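Local coordinates for protein translation elongation factor 1A (Methanosarcina mazei, PDB 3WND) that probably acts as a translation elongation factor of the SelB/EF-Tu type, binding guanine nucleotide and, in its GTP-bound form, cysteinyl-tRNA(Cys), at residues Leu74-Ile83 against Leu304-Pro312; Ala345-Leu353 against Arg362-Lys370. All coordinates share one frame; numbering follows the deposited sequence.

Contact 1: Leu74-Ile83 against Leu304-Pro312. With CIT (citric acid), chain B.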
loop_
_atom_site.group_PDB
_atom_site.type_symbol
_atom_site.label_atom_id
_atom_site.label_comp_id
_atom_site.label_asym_id
_atom_site.label_seq_id
_atom_site.Cartn_x
_atom_site.Cartn_y
_atom_site.Cartn_z
ATOM N N LEU A 74 6.646 3.032 9.965
ATOM C CA LEU A 74 6.601 2.538 8.584
ATOM C C LEU A 74 5.405 1.740 8.242
ATOM O O LEU A 74 4.917 1.775 7.110
ATOM C CB LEU A 74 7.856 1.698 8.289
ATOM C CG LEU A 74 9.184 2.479 8.459
ATOM C CD1 LEU A 74 10.381 1.597 8.075
ATOM C CD2 LEU A 74 9.269 3.842 7.779
ATOM N N LYS A 75 4.934 0.919 9.181
ATOM C CA LYS A 75 3.752 0.071 8.927
ATOM C C LYS A 75 2.574 0.893 8.368
ATOM O O LYS A 75 1.837 0.430 7.472
ATOM C CB LYS A 75 3.399 -0.661 10.260
ATOM C CG LYS A 75 1.996 -1.281 10.345
ATOM C CD LYS A 75 1.759 -1.911 11.718
ATOM C CE LYS A 75 0.389 -2.675 11.763
ATOM N NZ LYS A 75 0.183 -3.580 12.952
ATOM N N SER A 76 2.397 2.143 8.874
ATOM C CA SER A 76 1.276 2.940 8.378
ATOM C C SER A 76 1.462 3.176 6.875
ATOM O O SER A 76 0.517 2.988 6.070
ATOM C CB SER A 76 1.224 4.262 9.161
ATOM O OG SER A 76 0.169 5.167 8.611
ATOM N N LEU A 77 2.662 3.605 6.498
ATOM C CA LEU A 77 2.925 3.871 5.084
ATOM C C LEU A 77 2.817 2.608 4.217
ATOM O O LEU A 77 2.221 2.611 3.146
ATOM C CB LEU A 77 4.343 4.452 4.939
ATOM C CG LEU A 77 4.838 4.750 3.502
ATOM C CD1 LEU A 77 4.088 5.896 2.891
ATOM C CD2 LEU A 77 6.343 5.036 3.586
ATOM N N ILE A 78 3.467 1.537 4.669
ATOM C CA ILE A 78 3.559 0.347 3.825
ATOM C C ILE A 78 2.195 -0.307 3.726
ATOM O O ILE A 78 1.850 -0.843 2.698
ATOM C CB ILE A 78 4.676 -0.595 4.271
ATOM C CG1 ILE A 78 6.051 0.139 4.270
ATOM C CG2 ILE A 78 4.591 -1.889 3.402
ATOM C CD1 ILE A 78 6.369 0.774 2.905
ATOM N N THR A 79 1.397 -0.297 4.804
ATOM C CA THR A 79 -0.003 -0.809 4.687
ATOM C C THR A 79 -0.786 0.006 3.674
ATOM O O THR A 79 -1.451 -0.597 2.826
ATOM C CB THR A 79 -0.694 -0.771 6.080
ATOM O OG1 THR A 79 0.033 -1.575 7.027
ATOM C CG2 THR A 79 -2.152 -1.242 5.980
ATOM N N ALA A 80 -0.735 1.360 3.754
ATOM C CA ALA A 80 -1.478 2.169 2.814
ATOM C C ALA A 80 -1.048 1.845 1.392
ATOM O O ALA A 80 -1.876 1.716 0.516
ATOM C CB ALA A 80 -1.164 3.632 3.079
ATOM N N LEU A 81 0.265 1.709 1.220
ATOM C CA LEU A 81 0.756 1.399 -0.121
ATOM C C LEU A 81 0.337 0.023 -0.636
ATOM O O LEU A 81 -0.000 -0.104 -1.792
ATOM C CB LEU A 81 2.264 1.585 -0.278
ATOM C CG LEU A 81 2.699 3.087 -0.183
ATOM C CD1 LEU A 81 4.185 3.292 -0.191
ATOM C CD2 LEU A 81 2.021 4.000 -1.294
ATOM N N ASN A 82 0.472 -1.014 0.182
ATOM C CA ASN A 82 0.167 -2.351 -0.298
ATOM C C ASN A 82 -1.309 -2.683 -0.370
ATOM O O ASN A 82 -1.634 -3.785 -0.815
ATOM C CB ASN A 82 0.928 -3.408 0.606
ATOM C CG ASN A 82 2.448 -3.616 0.144
ATOM O OD1 ASN A 82 2.821 -3.210 -0.987
ATOM N ND2 ASN A 82 3.286 -4.320 0.979
ATOM N N ILE A 83 -2.194 -1.751 0.026
ATOM C CA ILE A 83 -3.649 -1.909 -0.276
ATOM C C ILE A 83 -4.123 -1.009 -1.374
ATOM O O ILE A 83 -5.257 -1.088 -1.777
ATOM C CB ILE A 83 -4.522 -1.732 1.028
ATOM C CG1 ILE A 83 -4.604 -0.311 1.460
ATOM C CG2 ILE A 83 -4.116 -2.753 2.094
ATOM C CD1 ILE A 83 -5.416 -0.194 2.799
ATOM N N LEU A 304 11.001 -6.611 8.528
ATOM C CA LEU A 304 10.554 -7.168 7.261
ATOM C C LEU A 304 9.069 -6.847 7.035
ATOM O O LEU A 304 8.214 -6.990 7.949
ATOM C CB LEU A 304 10.760 -8.706 7.276
ATOM C CG LEU A 304 10.289 -9.549 6.076
ATOM C CD1 LEU A 304 11.126 -10.811 5.971
ATOM C CD2 LEU A 304 8.790 -9.913 6.231
ATOM N N PHE A 305 8.768 -6.389 5.841
ATOM C CA PHE A 305 7.365 -6.179 5.422
ATOM C C PHE A 305 7.061 -7.035 4.201
ATOM O O PHE A 305 7.804 -7.062 3.236
ATOM C CB PHE A 305 7.249 -4.720 4.923
ATOM C CG PHE A 305 7.497 -3.704 5.996
ATOM C CD1 PHE A 305 6.457 -3.156 6.710
ATOM C CD2 PHE A 305 8.812 -3.384 6.347
ATOM C CE1 PHE A 305 6.737 -2.266 7.784
ATOM C CE2 PHE A 305 9.083 -2.465 7.376
ATOM C CZ PHE A 305 8.079 -1.931 8.096
ATOM N N VAL A 306 5.954 -7.795 4.268
ATOM C CA VAL A 306 5.494 -8.544 3.114
ATOM C C VAL A 306 3.992 -8.515 3.213
ATOM O O VAL A 306 3.417 -8.738 4.275
ATOM C CB VAL A 306 6.100 -9.966 3.001
ATOM C CG1 VAL A 306 5.634 -10.843 4.160
ATOM C CG2 VAL A 306 5.772 -10.614 1.627
ATOM N N GLY A 307 3.324 -8.205 2.085
ATOM C CA GLY A 307 1.880 -8.001 2.150
ATOM C C GLY A 307 1.566 -6.906 3.187
ATOM O O GLY A 307 2.177 -5.808 3.149
ATOM N N LEU A 308 0.642 -7.217 4.127
ATOM C CA LEU A 308 0.303 -6.246 5.169
ATOM C C LEU A 308 0.873 -6.701 6.519
ATOM O O LEU A 308 0.356 -6.331 7.597
ATOM C CB LEU A 308 -1.222 -6.039 5.225
ATOM C CG LEU A 308 -1.867 -5.743 3.866
ATOM C CD1 LEU A 308 -3.328 -5.480 4.158
ATOM C CD2 LEU A 308 -1.257 -4.517 3.145
ATOM N N GLN A 309 1.932 -7.506 6.431
ATOM C CA GLN A 309 2.628 -8.011 7.668
ATOM C C GLN A 309 3.941 -7.218 7.868
ATOM O O GLN A 309 4.579 -6.737 6.907
ATOM C CB GLN A 309 2.891 -9.493 7.518
ATOM C CG GLN A 309 1.639 -10.313 7.440
ATOM C CD GLN A 309 1.887 -11.681 6.737
ATOM O OE1 GLN A 309 1.611 -12.755 7.306
ATOM N NE2 GLN A 309 2.353 -11.639 5.479
ATOM N N SER A 310 4.366 -7.095 9.136
ATOM C CA SER A 310 5.604 -6.399 9.415
ATOM C C SER A 310 6.183 -6.922 10.697
ATOM O O SER A 310 5.557 -6.721 11.764
ATOM C CB SER A 310 5.367 -4.888 9.565
ATOM O OG SER A 310 4.326 -4.599 10.510
ATOM N N GLU A 311 7.385 -7.519 10.647
ATOM C CA GLU A 311 7.958 -8.124 11.871
ATOM C C GLU A 311 9.463 -7.961 11.864
ATOM O O GLU A 311 10.086 -7.940 10.752
ATOM C CB GLU A 311 7.610 -9.590 11.817
ATOM C CG GLU A 311 6.073 -9.883 11.875
ATOM C CD GLU A 311 5.290 -9.307 13.095
ATOM O OE1 GLU A 311 5.896 -8.942 14.126
ATOM O OE2 GLU A 311 4.005 -9.213 13.080
ATOM N N PRO A 312 10.105 -7.911 13.056
ATOM C CA PRO A 312 11.576 -7.974 13.170
ATOM C C PRO A 312 12.184 -9.309 12.666
ATOM O O PRO A 312 11.615 -10.402 12.873
ATOM C CB PRO A 312 11.842 -7.793 14.699
ATOM C CG PRO A 312 10.605 -8.111 15.387
ATOM C CD PRO A 312 9.451 -8.007 14.379
HETATM C C1 CIT B . 7.162 0.268 12.159
HETATM O O1 CIT B . 6.358 -0.110 11.291
HETATM O O2 CIT B . 7.704 1.376 12.101
HETATM C C2 CIT B . 7.560 -0.735 13.222
HETATM C C3 CIT B . 6.545 -1.078 14.329
HETATM O O7 CIT B . 5.519 -0.120 14.677
HETATM C C4 CIT B . 6.786 -2.446 15.041
HETATM C C5 CIT B . 7.686 -1.952 16.112
HETATM O O3 CIT B . 7.370 -0.866 16.686
HETATM O O4 CIT B . 8.711 -2.617 16.362
HETATM C C6 CIT B . 5.513 -1.758 13.467
HETATM O O5 CIT B . 4.289 -1.863 13.888
HETATM O O6 CIT B . 5.987 -2.287 12.436
#
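Phe305 lays one face of its ring on Ile78, whose CG1 stands 4.1 Å above the ring plane and off toward the rim; the two side chains cross at about a right angle. With CG of Phe305 anti to its own carbonyl carbon (chi1 -64°), the ring reaches the start of helix 74-83, where CZ meets CB of Leu74 at 3.6 Å. Citrate, probably from the crystallisation liquor, sits at the ring's edge and takes the backbone N-H of Lys75 on O1 (2.7 Å) and that of Leu74 on O2 (2.9 Å). The other segment is a beta hairpin: strands 301-306 and 309-320 join through a type II' turn from Val306 to Gln309, with Gly307 at positive phi. The turn meets the end of the helix. ND2 of Asn82 donates to Gly307 O (2.9 Å, 157° at the hydrogen), the acceptor lying close to the amide plane but the donor tilted 22° from the carbonyl plane. Beside this bond, Leu308 splays its two methyls around CG2 of Ile83, CD1 and CD2 each 3.5 Å away, while CD2 also touches CB of Asn82.

Contact 2: Ala345-Leu353 against Arg362-Lys370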
loop_
_atom_site.group_PDB
_atom_site.type_symbol
_atom_site.label_atom_id
_atom_site.label_comp_id
_atom_site.label_asym_id
_atom_site.label_seq_id
_atom_site.Cartn_x
_atom_site.Cartn_y
_atom_site.Cartn_z
ATOM N N ALA A 345 2.524 -15.320 6.189
ATOM C CA ALA A 345 1.961 -15.898 4.930
ATOM C C ALA A 345 2.318 -15.092 3.715
ATOM O O ALA A 345 2.262 -13.870 3.769
ATOM C CB ALA A 345 0.401 -15.947 4.961
ATOM N N TYR A 346 2.684 -15.790 2.662
ATOM C CA TYR A 346 3.016 -15.062 1.424
ATOM C C TYR A 346 3.055 -16.051 0.255
ATOM O O TYR A 346 3.083 -17.303 0.465
ATOM C CB TYR A 346 4.421 -14.352 1.575
ATOM C CG TYR A 346 5.539 -15.254 1.930
ATOM C CD1 TYR A 346 6.383 -15.795 0.940
ATOM C CD2 TYR A 346 5.743 -15.620 3.269
ATOM C CE1 TYR A 346 7.447 -16.708 1.283
ATOM C CE2 TYR A 346 6.744 -16.523 3.626
ATOM C CZ TYR A 346 7.602 -17.041 2.643
ATOM O OH TYR A 346 8.579 -17.920 3.010
ATOM N N SER A 347 3.000 -15.516 -0.938
ATOM C CA SER A 347 3.249 -16.271 -2.163
ATOM C C SER A 347 4.528 -15.635 -2.789
ATOM O O SER A 347 4.930 -14.508 -2.419
ATOM C CB SER A 347 1.995 -16.200 -3.109
ATOM O OG SER A 347 1.024 -17.074 -2.530
ATOM N N LYS A 348 5.088 -16.290 -3.788
ATOM C CA LYS A 348 6.401 -15.853 -4.322
ATOM C C LYS A 348 6.270 -14.527 -5.069
ATOM O O LYS A 348 7.272 -13.833 -5.233
ATOM C CB LYS A 348 7.012 -16.931 -5.197
ATOM C CG LYS A 348 7.381 -18.088 -4.325
ATOM C CD LYS A 348 8.544 -18.890 -4.847
ATOM C CE LYS A 348 8.946 -19.811 -3.706
ATOM N NZ LYS A 348 10.427 -19.895 -3.511
ATOM N N GLN A 349 5.064 -14.181 -5.505
ATOM C CA GLN A 349 4.864 -12.924 -6.202
ATOM C C GLN A 349 4.958 -11.712 -5.243
ATOM O O GLN A 349 4.888 -10.585 -5.651
ATOM C CB GLN A 349 3.521 -12.872 -6.990
ATOM C CG GLN A 349 2.226 -12.956 -6.126
ATOM C CD GLN A 349 1.735 -14.357 -6.083
ATOM O OE1 GLN A 349 2.536 -15.270 -6.086
ATOM N NE2 GLN A 349 0.421 -14.558 -5.991
ATOM N N ASP A 350 4.934 -11.975 -3.953
ATOM C CA ASP A 350 4.840 -10.876 -2.981
ATOM C C ASP A 350 6.212 -10.273 -2.740
ATOM O O ASP A 350 7.159 -10.959 -2.412
ATOM C CB ASP A 350 4.278 -11.344 -1.618
ATOM C CG ASP A 350 2.848 -11.740 -1.662
ATOM O OD1 ASP A 350 2.080 -11.303 -2.495
ATOM O OD2 ASP A 350 2.476 -12.524 -0.771
ATOM N N ARG A 351 6.297 -8.948 -2.987
ATOM C CA ARG A 351 7.567 -8.235 -2.797
ATOM C C ARG A 351 7.780 -8.043 -1.273
ATOM O O ARG A 351 6.869 -7.615 -0.530
ATOM C CB ARG A 351 7.609 -6.881 -3.554
ATOM C CG ARG A 351 8.922 -6.190 -3.395
ATOM C CD ARG A 351 8.896 -4.795 -4.029
ATOM N NE ARG A 351 8.569 -4.932 -5.424
ATOM C CZ ARG A 351 9.320 -4.625 -6.486
ATOM N NH1 ARG A 351 10.468 -4.003 -6.390
ATOM N NH2 ARG A 351 8.850 -4.922 -7.699
ATOM N N PHE A 352 8.981 -8.374 -0.824
ATOM C CA PHE A 352 9.361 -8.115 0.590
ATOM C C PHE A 352 10.144 -6.765 0.593
ATOM O O PHE A 352 10.936 -6.474 -0.279
ATOM C CB PHE A 352 10.359 -9.168 1.061
ATOM C CG PHE A 352 9.731 -10.522 1.372
ATOM C CD1 PHE A 352 9.589 -10.932 2.686
ATOM C CD2 PHE A 352 9.345 -11.396 0.330
ATOM C CE1 PHE A 352 9.081 -12.205 2.984
ATOM C CE2 PHE A 352 8.754 -12.619 0.624
ATOM C CZ PHE A 352 8.679 -13.058 1.969
ATOM N N LEU A 353 9.918 -5.984 1.632
ATOM C CA LEU A 353 10.736 -4.809 1.905
ATOM C C LEU A 353 11.460 -5.030 3.240
ATOM O O LEU A 353 10.915 -5.635 4.165
ATOM C CB LEU A 353 9.896 -3.595 2.117
ATOM C CG LEU A 353 9.275 -2.975 0.918
ATOM C CD1 LEU A 353 8.590 -1.610 1.336
ATOM C CD2 LEU A 353 10.213 -2.782 -0.285
ATOM N N ARG A 362 14.928 4.821 6.501
ATOM C CA ARG A 362 14.840 3.506 7.137
ATOM C C ARG A 362 14.738 2.340 6.159
ATOM O O ARG A 362 14.787 1.205 6.566
ATOM C CB ARG A 362 13.656 3.479 8.105
ATOM C CG ARG A 362 13.878 4.453 9.230
ATOM C CD ARG A 362 12.640 4.757 10.070
ATOM N NE ARG A 362 11.791 5.722 9.359
ATOM C CZ ARG A 362 10.666 6.221 9.854
ATOM N NH1 ARG A 362 10.179 5.863 11.090
ATOM N NH2 ARG A 362 9.986 7.074 9.096
ATOM N N PHE A 363 14.468 2.606 4.895
ATOM C CA PHE A 363 14.302 1.499 3.922
ATOM C C PHE A 363 15.625 1.053 3.391
ATOM O O PHE A 363 16.439 1.857 2.925
ATOM C CB PHE A 363 13.364 1.890 2.779
ATOM C CG PHE A 363 11.937 2.010 3.239
ATOM C CD1 PHE A 363 11.166 0.846 3.521
ATOM C CD2 PHE A 363 11.390 3.261 3.540
ATOM C CE1 PHE A 363 9.824 1.015 4.041
ATOM C CE2 PHE A 363 10.096 3.411 4.068
ATOM C CZ PHE A 363 9.292 2.281 4.275
ATOM N N ALA A 364 15.845 -0.254 3.507
ATOM C CA ALA A 364 17.128 -0.835 3.196
ATOM C C ALA A 364 17.194 -1.605 1.892
ATOM O O ALA A 364 18.246 -1.645 1.261
ATOM C CB ALA A 364 17.573 -1.742 4.374
ATOM N N ALA A 365 16.117 -2.277 1.539
ATOM C CA ALA A 365 16.211 -3.261 0.459
ATOM C C ALA A 365 14.831 -3.729 0.104
ATOM O O ALA A 365 13.914 -3.637 0.942
ATOM C CB ALA A 365 17.047 -4.500 0.859
ATOM N N TYR A 366 14.711 -4.209 -1.166
ATOM C CA TYR A 366 13.547 -5.100 -1.453
ATOM C C TYR A 366 14.087 -6.463 -1.806
ATOM O O TYR A 366 15.282 -6.624 -2.140
ATOM C CB TYR A 366 12.683 -4.561 -2.606
ATOM C CG TYR A 366 13.273 -4.607 -4.007
ATOM C CD1 TYR A 366 13.228 -5.809 -4.777
ATOM C CD2 TYR A 366 13.890 -3.520 -4.547
ATOM C CE1 TYR A 366 13.767 -5.845 -6.085
ATOM C CE2 TYR A 366 14.415 -3.547 -5.848
ATOM C CZ TYR A 366 14.379 -4.746 -6.568
ATOM O OH TYR A 366 14.859 -4.759 -7.837
ATOM N N GLY A 367 13.212 -7.464 -1.721
ATOM C CA GLY A 367 13.633 -8.829 -2.170
ATOM C C GLY A 367 12.444 -9.692 -2.453
ATOM O O GLY A 367 11.301 -9.320 -2.159
ATOM N N PHE A 368 12.729 -10.808 -3.074
ATOM C CA PHE A 368 11.722 -11.841 -3.352
ATOM C C PHE A 368 12.195 -13.167 -2.817
ATOM O O PHE A 368 13.391 -13.455 -2.854
ATOM C CB PHE A 368 11.495 -11.903 -4.784
ATOM C CG PHE A 368 10.749 -10.766 -5.218
ATOM C CD1 PHE A 368 9.322 -10.809 -5.183
ATOM C CD2 PHE A 368 11.416 -9.562 -5.609
ATOM C CE1 PHE A 368 8.603 -9.707 -5.599
ATOM C CE2 PHE A 368 10.673 -8.464 -6.017
ATOM C CZ PHE A 368 9.290 -8.545 -6.075
ATOM N N SER A 369 11.231 -13.992 -2.407
ATOM C CA SER A 369 11.473 -15.325 -1.876
ATOM C C SER A 369 12.050 -16.159 -2.963
ATOM O O SER A 369 11.479 -16.249 -4.050
ATOM C CB SER A 369 10.205 -15.937 -1.363
ATOM O OG SER A 369 10.517 -17.210 -0.838
ATOM N N LYS A 370 13.227 -16.710 -2.629
ATOM C CA LYS A 370 14.108 -17.465 -3.535
ATOM C C LYS A 370 13.422 -18.730 -4.016
ATOM O O LYS A 370 12.755 -19.451 -3.226
ATOM C CB LYS A 370 15.458 -17.808 -2.841
ATOM C CG LYS A 370 16.697 -17.699 -3.727
ATOM C CD LYS A 370 16.936 -18.959 -4.565
ATOM C CE LYS A 370 18.418 -19.199 -4.864
ATOM N NZ LYS A 370 19.134 -18.053 -5.503
ATOM O OXT LYS A 370 13.586 -19.030 -5.203
HETATM O O HOH W 1 11.271 -17.167 1.852
HETATM O O HOH W 2 8.484 -13.308 -2.747
#
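The beta hairpin of strands 352-355 and 363-369, near the C-terminus, includes an antiparallel hydrogen-bonded pair, Phe352 with Gly367: Phe352 N to Gly367 O is 2.8 Å, and Gly367 N to Phe352 O is 2.9 Å. The next pair, Leu353 with Tyr366, is non-hydrogen-bonded, and there CD2 of Leu353 packs on CB of Tyr366. Farther along, Ala364 and Ala365 both face Leu354, a classic beta bulge.

Arg351 sits in the corner formed by the Tyr366 and Phe368 rings. Its chain leaves with CG opposite the backbone N and bends at chi3, which carries NH1 over the centre of the Tyr366 ring, 3.6 Å above its plane. CZ of Arg351 is 4.7 Å from that ring's centroid and 18° off the normal, a cation-pi contact, though the guanidinium is turned 47° from the ring. Phe368 comes over one guanidinium face at a steep 75° between planes, its CZ also touching CB of Arg351 at 3.5 Å. NH1 is bonded to Leu109 O as well, so an alanine here would probably leave the Tyr366 face without its cation and that carbonyl without this donor.

The type I turn from Ser347 to Asp350 is tied in by one water, which donates to the carbonyl oxygens of Lys348 and Asp350 and accepts from Ser369 N. Another water links the hydroxyls of Tyr346 and Ser369; Tyr346 OH also pairs with Thr280.

Phe352 faces Leu304 and Val306 of strand 301-306, whereas Phe363 packs against helices 74-83 and 98-109, and Asp350 makes a salt bridge with Arg194 at the start of strand 194-203.

In the fold
Contacts 1 and 2 have centres 11 Å apart, and both reach the same antiparallel sheet, in which strands 301-306 and 352-355 are neighbours. Probable hydrogen bonds join them directly: backbone to backbone, Phe305 N lies 2.8 Å from Leu353 O, and from a side chain, Gln309 NE2 is 2.8 Å from Ala345 O. Helix 74-83 bridges both, because CD1 of Ile78 packs on CZ of Phe363 at 3.6 Å and CD2 of Leu74 on CZ of Arg362 at 3.5 Å. Neither contact forms the nucleotide site itself: the side chains of Leu74 and Phe363 are about 11 Å and 12 Å from that of Arg34, a GDP-binding residue.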